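Local coordinates for protein acidocalcisomal pyrophosphatase (Trypanosoma cruzi, PDB 5CUV) that probably hydrolyses inorganic pyrophosphate to phosphate with magnesium as cofactor, at residues A[327-332]-A[379-384]; A[359-364]-A[383-388]. One frame throughout, in Å; residues are numbered along the deposited sequence.

Of the parts joined here, strand 326-335 comes first along the chain, followed by helix 357-367 and then a loop to the short strand 386-387. Contact 1 closes the longer excursion, bringing residues 379-384 back onto 327-332 across 46 intervening residues. Contact 2 starts within that excursion, at residues 359-364, and closes a shorter loop onto 383-388, a little beyond the return point of contact 1. The two loops therefore cross, sharing Gly383 and Glu384 where their second segments overlap. Together they tie the turn at 379-384 to the magnesium-bearing strand on one hand and to helix 357-367 on the other, with the mixed sheet common to both.

Contact 1: residues A[327-332]-A[379-384]; sequences MDWKVI and FVFNGE. With MG (magnesium ion), chain D.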
HETATM    1  N   MSE A 327     -24.048  29.628  -3.146  1.00 41.19           N
HETATM    2  CA  MSE A 327     -22.707  29.082  -2.961  1.00 40.04           C
HETATM    3  C   MSE A 327     -22.936  27.631  -2.766  1.00 36.51           C
HETATM    4  O   MSE A 327     -23.764  27.245  -1.980  1.00 35.75           O
HETATM    5  CB  MSE A 327     -22.008  29.709  -1.756  1.00 44.28           C
HETATM    6  CG  MSE A 327     -20.582  29.223  -1.557  1.00 52.34           C
HETATM    7 SE   MSE A 327     -19.367  29.739  -2.949  1.00 63.13          SE
HETATM    8  CE  MSE A 327     -19.160  31.614  -2.456  1.00 61.80           C
ATOM      9  N   ASP A 328     -22.180  26.814  -3.465  1.00 34.39           N
ATOM     10  CA  ASP A 328     -22.349  25.378  -3.346  1.00 32.58           C
ATOM     11  C   ASP A 328     -20.986  24.658  -3.278  1.00 27.43           C
ATOM     12  O   ASP A 328     -20.459  24.142  -4.250  1.00 25.68           O
ATOM     13  CB  ASP A 328     -23.229  24.952  -4.532  1.00 37.24           C
ATOM     14  CG  ASP A 328     -23.325  23.441  -4.715  1.00 41.78           C
ATOM     15  OD1 ASP A 328     -23.401  22.716  -3.673  1.00 43.22           O
ATOM     16  OD2 ASP A 328     -23.365  23.018  -5.928  1.00 42.69           O
ATOM     17  N   TRP A 329     -20.423  24.715  -2.084  1.00 24.13           N
ATOM     18  CA  TRP A 329     -19.157  24.101  -1.746  1.00 21.70           C
ATOM     19  C   TRP A 329     -19.175  22.574  -1.959  1.00 20.85           C
ATOM     20  O   TRP A 329     -20.166  21.878  -1.780  1.00 20.28           O
ATOM     21  CB  TRP A 329     -18.807  24.358  -0.270  1.00 20.19           C
ATOM     22  CG  TRP A 329     -18.528  25.817   0.167  1.00 23.44           C
ATOM     23  CD1 TRP A 329     -19.316  26.600   0.990  1.00 21.83           C
ATOM     24  CD2 TRP A 329     -17.419  26.671  -0.240  1.00 23.88           C
ATOM     25  NE1 TRP A 329     -18.785  27.848   1.099  1.00 21.92           N
ATOM     26  CE2 TRP A 329     -17.631  27.938   0.359  1.00 23.46           C
ATOM     27  CE3 TRP A 329     -16.284  26.482  -1.043  1.00 23.10           C
ATOM     28  CZ2 TRP A 329     -16.753  29.030   0.172  1.00 22.88           C
ATOM     29  CZ3 TRP A 329     -15.404  27.575  -1.223  1.00 24.02           C
ATOM     30  CH2 TRP A 329     -15.657  28.836  -0.612  1.00 22.92           C
ATOM     31  N   LYS A 330     -18.039  22.053  -2.352  1.00 20.95           N
ATOM     32  CA  LYS A 330     -17.878  20.641  -2.548  1.00 19.75           C
ATOM     33  C   LYS A 330     -16.564  20.330  -1.834  1.00 19.30           C
ATOM     34  O   LYS A 330     -15.491  20.731  -2.300  1.00 18.69           O
ATOM     35  CB  LYS A 330     -17.837  20.370  -4.045  1.00 19.83           C
ATOM     36  CG  LYS A 330     -19.097  20.929  -4.678  1.00 18.37           C
ATOM     37  CD  LYS A 330     -19.772  20.014  -5.620  1.00 19.59           C
ATOM     38  CE  LYS A 330     -21.047  20.673  -6.114  1.00 21.73           C
ATOM     39  NZ  LYS A 330     -22.218  20.509  -5.223  1.00 18.16           N
ATOM     40  N   VAL A 331     -16.668  19.700  -0.655  1.00 18.41           N
ATOM     41  CA  VAL A 331     -15.477  19.335   0.113  1.00 17.40           C
ATOM     42  C   VAL A 331     -14.815  18.164  -0.583  1.00 16.70           C
ATOM     43  O   VAL A 331     -15.492  17.200  -0.956  1.00 18.12           O
ATOM     44  CB  VAL A 331     -15.821  18.893   1.550  1.00 17.10           C
ATOM     45  CG1 VAL A 331     -14.614  18.235   2.249  1.00 14.73           C
ATOM     46  CG2 VAL A 331     -16.231  20.050   2.318  1.00 17.65           C
ATOM     47  N   ILE A 332     -13.513  18.260  -0.786  1.00 15.41           N
ATOM     48  CA  ILE A 332     -12.765  17.172  -1.403  1.00 15.87           C
ATOM     49  C   ILE A 332     -12.142  16.402  -0.252  1.00 15.98           C
ATOM     50  O   ILE A 332     -11.403  16.973   0.534  1.00 17.84           O
ATOM     51  CB  ILE A 332     -11.615  17.691  -2.294  1.00 15.47           C
ATOM     52  CG1 ILE A 332     -12.134  18.760  -3.250  1.00 15.46           C
ATOM     53  CG2 ILE A 332     -10.998  16.555  -3.019  1.00 12.95           C
ATOM     54  CD1 ILE A 332     -13.206  18.232  -4.165  1.00 12.95           C
ATOM     55  N   PHE A 379     -17.351  29.440 -10.674  1.00 31.78           N
ATOM     56  CA  PHE A 379     -16.740  29.132  -9.366  1.00 31.16           C
ATOM     57  C   PHE A 379     -16.145  30.384  -8.695  1.00 32.13           C
ATOM     58  O   PHE A 379     -15.631  31.287  -9.378  1.00 31.92           O
ATOM     59  CB  PHE A 379     -15.561  28.148  -9.507  1.00 29.05           C
ATOM     60  CG  PHE A 379     -15.901  26.897 -10.202  1.00 28.33           C
ATOM     61  CD1 PHE A 379     -16.105  26.894 -11.588  1.00 27.42           C
ATOM     62  CD2 PHE A 379     -16.174  25.746  -9.469  1.00 27.71           C
ATOM     63  CE1 PHE A 379     -16.597  25.756 -12.243  1.00 27.50           C
ATOM     64  CE2 PHE A 379     -16.668  24.591 -10.103  1.00 28.93           C
ATOM     65  CZ  PHE A 379     -16.884  24.597 -11.502  1.00 28.65           C
ATOM     66  N   VAL A 380     -16.167  30.412  -7.362  1.00 31.91           N
ATOM     67  CA  VAL A 380     -15.523  31.487  -6.634  1.00 32.45           C
ATOM     68  C   VAL A 380     -14.047  31.138  -6.632  1.00 33.48           C
ATOM     69  O   VAL A 380     -13.676  30.055  -7.106  1.00 36.40           O
ATOM     70  CB  VAL A 380     -15.954  31.517  -5.233  1.00 34.18           C
ATOM     71  CG1 VAL A 380     -17.444  31.883  -5.185  1.00 33.79           C
ATOM     72  CG2 VAL A 380     -15.601  30.162  -4.577  1.00 34.34           C
ATOM     73  N   PHE A 381     -13.199  32.039  -6.132  1.00 32.52           N
ATOM     74  CA  PHE A 381     -11.741  31.817  -6.095  1.00 30.48           C
ATOM     75  C   PHE A 381     -11.141  31.308  -7.375  1.00 31.01           C
ATOM     76  O   PHE A 381     -10.201  30.509  -7.354  1.00 30.10           O
ATOM     77  CB  PHE A 381     -11.355  30.848  -4.995  1.00 28.91           C
ATOM     78  CG  PHE A 381     -11.639  31.359  -3.635  1.00 26.88           C
ATOM     79  CD1 PHE A 381     -12.874  31.195  -3.078  1.00 25.76           C
ATOM     80  CD2 PHE A 381     -10.698  32.061  -2.950  1.00 26.27           C
ATOM     81  CE1 PHE A 381     -13.172  31.740  -1.842  1.00 25.21           C
ATOM     82  CE2 PHE A 381     -10.977  32.607  -1.709  1.00 25.86           C
ATOM     83  CZ  PHE A 381     -12.222  32.444  -1.162  1.00 26.70           C
ATOM     84  N   ASN A 382     -11.680  31.763  -8.494  1.00 31.75           N
ATOM     85  CA  ASN A 382     -11.140  31.373  -9.785  1.00 33.51           C
ATOM     86  C   ASN A 382     -11.131  29.879 -10.016  1.00 33.78           C
ATOM     87  O   ASN A 382     -10.230  29.364 -10.687  1.00 34.14           O
ATOM     88  CB  ASN A 382      -9.714  31.931  -9.950  1.00 34.62           C
ATOM     89  CG  ASN A 382      -9.669  33.485  -9.876  1.00 36.91           C
ATOM     90  OD1 ASN A 382      -9.604  34.073  -8.769  1.00 37.61           O
ATOM     91  ND2 ASN A 382      -9.733  34.147 -11.047  1.00 35.11           N
ATOM     92  N   GLY A 383     -12.126  29.178  -9.467  1.00 33.05           N
ATOM     93  CA  GLY A 383     -12.171  27.737  -9.656  1.00 31.93           C
ATOM     94  C   GLY A 383     -10.987  26.947  -9.111  1.00 31.55           C
ATOM     95  O   GLY A 383     -10.844  25.767  -9.434  1.00 31.74           O
ATOM     96  N   GLU A 384     -10.129  27.565  -8.297  1.00 30.80           N
ATOM     97  CA  GLU A 384      -8.994  26.853  -7.747  1.00 29.83           C
ATOM     98  C   GLU A 384      -9.446  26.085  -6.531  1.00 28.46           C
ATOM     99  O   GLU A 384     -10.415  26.470  -5.866  1.00 27.76           O
ATOM    100  CB  GLU A 384      -7.861  27.810  -7.412  1.00 33.25           C
ATOM    101  CG  GLU A 384      -8.031  28.703  -6.199  1.00 39.07           C
ATOM    102  CD  GLU A 384      -7.370  30.140  -6.359  1.00 42.99           C
ATOM    103  OE1 GLU A 384      -6.520  30.342  -7.302  1.00 43.98           O
ATOM    104  OE2 GLU A 384      -7.722  31.051  -5.523  1.00 42.73           O
TER
HETATM  105 MG    MG D 502     -24.736  21.779  -1.825  1.00 41.24          MG
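Met327, modelled as selenomethionine, and Val380 reach toward each other tip to tip. SE of Met327 lies near both valine methyls, 3.6 Å from CG1 and 4.1 Å from CG2 of Val380. A long, flexible, unbranched chain suits this place: with CG anti to the backbone N (chi1 -177°) and two further bends, it folds over a face of its neighbour Trp329 before meeting the loop. The outermost carbon of that indole, CH2 of Trp329, then meets Val380 CG2 at 4.2 Å, the two side chains crossing at roughly a right angle. Met327 and Trp329 are both buried, so this is the more closely packed side of the contact, apolar where the groups meet. The strand belongs to the curled sheet at the core of the soluble pyrophosphatase fold, and its alternation sets the division of labour. Asp328 sits between the two apolar residues and turns elsewhere, its OD1 binding the magnesium ion at 2.5 Å, a site shared with Asp291 and Asp296. Lys330 NZ forms a salt bridge with Asp328 OD2 (2.8 Å) and another with Asp296, which probably offsets some of the negative charge gathered there. Toward the outside the packing thins. Phe381, partly exposed, brings only CE1 to the edge of the indole, near its plane and 4.0 Å from Trp329 CH2, while Phe390 meets the Phe381 ring edge-to-face. Phe381, Asn382 and Gly383 all have positive phi, a left-handed turn in which Gly383 N bonds to Val380 O (3.0 Å) and Glu384 N to Phe381 O. Asn382 and Glu384, polar as befits their position, lie exposed on the solvent side.

Contact 2: residues A[359-364]-A[383-388]; sequences DAIHEW and GEFKDK
Phe385 lays the outer edge of its ring, at CZ, alongside Ile361: its CZ comes to 4.1 Å from CG2 of Ile361 and lies almost as near CB of the same residue. The isoleucine methyl sits at the ring edge, close to the plane of the phenyl group, and the two side chains slant across one another. A branched residue suits this spot on helix 357-367, because CG2, held anti to the backbone N while CG1 takes the place beside it (chi1 -69°), is presented directly to the aromatic ring. One residue further along, CB of His362 touches the next ring carbon, CE2 of Phe385, at 4.2 Å, so the phenyl group spans successive positions of the helix. Leu319 of strand 310-323 touches both Phe385 and His362, placing the contact where this helix packs on the mixed sheet. The imidazole swings outward from the helix, with CG of His362 anti to its backbone N (chi1 172°), and presents an edge to Gly383. CA of Gly383 lies in the plane of that ring, an approach made possible by the lack of a side chain, and the positive phi there also favours glycine. Phe379 stacks on the imidazole, which probably limits its rotation. Elsewhere on the helix, Ala360 packs on Trp233 of a second subunit and Glu363 bonds to Tyr66 of a third, so the same short element serves both the domain interior and the tetramer. His362 ND1 donates a weak hydrogen bond to Gly383 O (3.4 Å, 130° at the hydrogen). Long and bent as it is, this bond can add only a little to the hold, so the apolar burial of Phe385 against Ile361 and His362 probably contributes more to joining helix 357-367 and residues 383-388.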
ATOM      1  N   ASP A 359      -8.559  17.911 -12.076  1.00 21.20           N
ATOM      2  CA  ASP A 359      -9.052  18.472 -13.348  1.00 22.07           C
ATOM      3  C   ASP A 359     -10.425  17.893 -13.754  1.00 21.37           C
ATOM      4  O   ASP A 359     -11.329  18.633 -14.204  1.00 21.80           O
ATOM      5  CB  ASP A 359      -8.130  18.164 -14.518  1.00 24.85           C
ATOM      6  CG  ASP A 359      -6.818  18.817 -14.411  1.00 28.91           C
ATOM      7  OD1 ASP A 359      -6.730  19.862 -13.729  1.00 31.31           O
ATOM      8  OD2 ASP A 359      -5.854  18.296 -15.038  1.00 33.57           O
ATOM      9  N   ALA A 360     -10.562  16.566 -13.639  1.00 17.76           N
ATOM     10  CA  ALA A 360     -11.788  15.946 -14.043  1.00 15.79           C
ATOM     11  C   ALA A 360     -12.927  16.363 -13.101  1.00 16.54           C
ATOM     12  O   ALA A 360     -14.045  16.568 -13.530  1.00 16.75           O
ATOM     13  CB  ALA A 360     -11.606  14.477 -14.096  1.00 12.32           C
ATOM     14  N   ILE A 361     -12.643  16.545 -11.820  1.00 17.30           N
ATOM     15  CA  ILE A 361     -13.688  16.967 -10.871  1.00 16.75           C
ATOM     16  C   ILE A 361     -14.192  18.343 -11.227  1.00 16.92           C
ATOM     17  O   ILE A 361     -15.411  18.604 -11.227  1.00 15.03           O
ATOM     18  CB  ILE A 361     -13.146  17.038  -9.443  1.00 15.50           C
ATOM     19  CG1 ILE A 361     -12.851  15.637  -8.965  1.00 16.47           C
ATOM     20  CG2 ILE A 361     -14.132  17.743  -8.564  1.00 14.09           C
ATOM     21  CD1 ILE A 361     -12.158  15.593  -7.699  1.00 17.54           C
ATOM     22  N   HIS A 362     -13.226  19.220 -11.513  1.00 17.31           N
ATOM     23  CA  HIS A 362     -13.529  20.595 -11.851  1.00 18.61           C
ATOM     24  C   HIS A 362     -14.335  20.701 -13.134  1.00 18.23           C
ATOM     25  O   HIS A 362     -15.329  21.396 -13.201  1.00 16.54           O
ATOM     26  CB  HIS A 362     -12.266  21.411 -11.990  1.00 20.57           C
ATOM     27  CG  HIS A 362     -12.511  22.784 -12.517  1.00 25.47           C
ATOM     28  ND1 HIS A 362     -12.439  23.905 -11.723  1.00 28.07           N
ATOM     29  CD2 HIS A 362     -12.941  23.208 -13.728  1.00 26.59           C
ATOM     30  CE1 HIS A 362     -12.823  24.961 -12.415  1.00 28.39           C
ATOM     31  NE2 HIS A 362     -13.134  24.564 -13.633  1.00 28.59           N
ATOM     32  N   GLU A 363     -13.906  19.974 -14.150  1.00 18.68           N
ATOM     33  CA  GLU A 363     -14.586  20.026 -15.433  1.00 18.75           C
ATOM     34  C   GLU A 363     -15.964  19.353 -15.351  1.00 19.04           C
ATOM     35  O   GLU A 363     -16.942  19.819 -15.938  1.00 19.42           O
ATOM     36  CB  GLU A 363     -13.696  19.385 -16.495  1.00 19.22           C
ATOM     37  CG  GLU A 363     -14.306  19.403 -17.899  1.00 23.23           C
ATOM     38  CD  GLU A 363     -14.193  20.763 -18.619  1.00 24.90           C
ATOM     39  OE1 GLU A 363     -13.953  21.822 -17.966  1.00 24.54           O
ATOM     40  OE2 GLU A 363     -14.374  20.748 -19.859  1.00 25.62           O
ATOM     41  N   TRP A 364     -16.060  18.280 -14.583  1.00 18.31           N
ATOM     42  CA  TRP A 364     -17.337  17.621 -14.453  1.00 17.91           C
ATOM     43  C   TRP A 364     -18.381  18.622 -13.846  1.00 17.70           C
ATOM     44  O   TRP A 364     -19.459  18.799 -14.384  1.00 16.86           O
ATOM     45  CB  TRP A 364     -17.201  16.301 -13.631  1.00 14.03           C
ATOM     46  CG  TRP A 364     -18.344  15.315 -13.883  1.00 15.79           C
ATOM     47  CD1 TRP A 364     -18.322  14.188 -14.684  1.00 13.62           C
ATOM     48  CD2 TRP A 364     -19.643  15.317 -13.252  1.00 15.57           C
ATOM     49  NE1 TRP A 364     -19.509  13.496 -14.565  1.00 14.77           N
ATOM     50  CE2 TRP A 364     -20.331  14.159 -13.698  1.00 15.35           C
ATOM     51  CE3 TRP A 364     -20.280  16.179 -12.354  1.00 15.28           C
ATOM     52  CZ2 TRP A 364     -21.615  13.836 -13.268  1.00 16.24           C
ATOM     53  CZ3 TRP A 364     -21.567  15.860 -11.926  1.00 17.00           C
ATOM     54  CH2 TRP A 364     -22.221  14.689 -12.385  1.00 15.58           C
ATOM     55  N   GLY A 383     -12.126  29.178  -9.467  1.00 33.05           N
ATOM     56  CA  GLY A 383     -12.171  27.737  -9.656  1.00 31.93           C
ATOM     57  C   GLY A 383     -10.987  26.947  -9.111  1.00 31.55           C
ATOM     58  O   GLY A 383     -10.844  25.767  -9.434  1.00 31.74           O
ATOM     59  N   GLU A 384     -10.129  27.565  -8.297  1.00 30.80           N
ATOM     60  CA  GLU A 384      -8.994  26.853  -7.747  1.00 29.83           C
ATOM     61  C   GLU A 384      -9.446  26.085  -6.531  1.00 28.46           C
ATOM     62  O   GLU A 384     -10.415  26.470  -5.866  1.00 27.76           O
ATOM     63  CB  GLU A 384      -7.861  27.810  -7.412  1.00 33.25           C
ATOM     64  CG  GLU A 384      -8.031  28.703  -6.199  1.00 39.07           C
ATOM     65  CD  GLU A 384      -7.370  30.140  -6.359  1.00 42.99           C
ATOM     66  OE1 GLU A 384      -6.520  30.342  -7.302  1.00 43.98           O
ATOM     67  OE2 GLU A 384      -7.722  31.051  -5.523  1.00 42.73           O
ATOM     68  N   PHE A 385      -8.760  24.977  -6.250  1.00 26.51           N
ATOM     69  CA  PHE A 385      -9.119  24.121  -5.116  1.00 24.35           C
ATOM     70  C   PHE A 385      -8.475  24.658  -3.876  1.00 22.79           C
ATOM     71  O   PHE A 385      -7.276  24.641  -3.800  1.00 22.96           O
ATOM     72  CB  PHE A 385      -8.613  22.705  -5.359  1.00 23.50           C
ATOM     73  CG  PHE A 385      -9.478  21.900  -6.246  1.00 20.75           C
ATOM     74  CD1 PHE A 385     -10.543  21.206  -5.733  1.00 20.75           C
ATOM     75  CD2 PHE A 385      -9.211  21.820  -7.611  1.00 22.07           C
ATOM     76  CE1 PHE A 385     -11.353  20.411  -6.588  1.00 23.80           C
ATOM     77  CE2 PHE A 385     -10.000  21.041  -8.495  1.00 23.30           C
ATOM     78  CZ  PHE A 385     -11.070  20.333  -7.987  1.00 23.40           C
ATOM     79  N   LYS A 386      -9.237  25.131  -2.909  1.00 22.21           N
ATOM     80  CA  LYS A 386      -8.611  25.671  -1.721  1.00 23.15           C
ATOM     81  C   LYS A 386      -8.064  24.539  -0.880  1.00 22.70           C
ATOM     82  O   LYS A 386      -8.552  23.454  -0.952  1.00 23.20           O
ATOM     83  CB  LYS A 386      -9.634  26.504  -0.931  1.00 25.38           C
ATOM     84  CG  LYS A 386     -10.349  27.605  -1.768  1.00 28.29           C
ATOM     85  CD  LYS A 386      -9.407  28.736  -2.162  1.00 30.22           C
ATOM     86  CE  LYS A 386      -9.135  29.645  -0.952  1.00 29.74           C
ATOM     87  NZ  LYS A 386      -8.171  30.758  -1.259  1.00 28.90           N
ATOM     88  N   ASP A 387      -7.058  24.800  -0.071  1.00 24.78           N
ATOM     89  CA  ASP A 387      -6.422  23.773   0.804  1.00 26.11           C
ATOM     90  C   ASP A 387      -7.216  23.406   2.055  1.00 24.94           C
ATOM     91  O   ASP A 387      -8.171  24.073   2.373  1.00 24.81           O
ATOM     92  CB  ASP A 387      -5.090  24.265   1.280  1.00 28.36           C
ATOM     93  CG  ASP A 387      -5.229  25.588   1.945  1.00 31.81           C
ATOM     94  OD1 ASP A 387      -5.888  25.649   3.008  1.00 32.31           O
ATOM     95  OD2 ASP A 387      -4.724  26.571   1.360  1.00 35.43           O
ATOM     96  N   LYS A 388      -6.770  22.377   2.778  1.00 24.11           N
ATOM     97  CA  LYS A 388      -7.489  21.884   3.945  1.00 25.09           C
ATOM     98  C   LYS A 388      -7.819  22.836   5.099  1.00 25.86           C
ATOM     99  O   LYS A 388      -8.889  22.705   5.726  1.00 26.02           O
ATOM    100  CB  LYS A 388      -6.811  20.633   4.501  1.00 24.54           C
ATOM    101  CG  LYS A 388      -5.635  20.884   5.330  1.00 26.47           C
ATOM    102  CD  LYS A 388      -4.921  19.558   5.625  1.00 27.54           C
ATOM    103  CE  LYS A 388      -3.508  19.729   6.199  1.00 25.03           C
ATOM    104  NZ  LYS A 388      -2.989  18.402   6.629  1.00 28.00           N
TER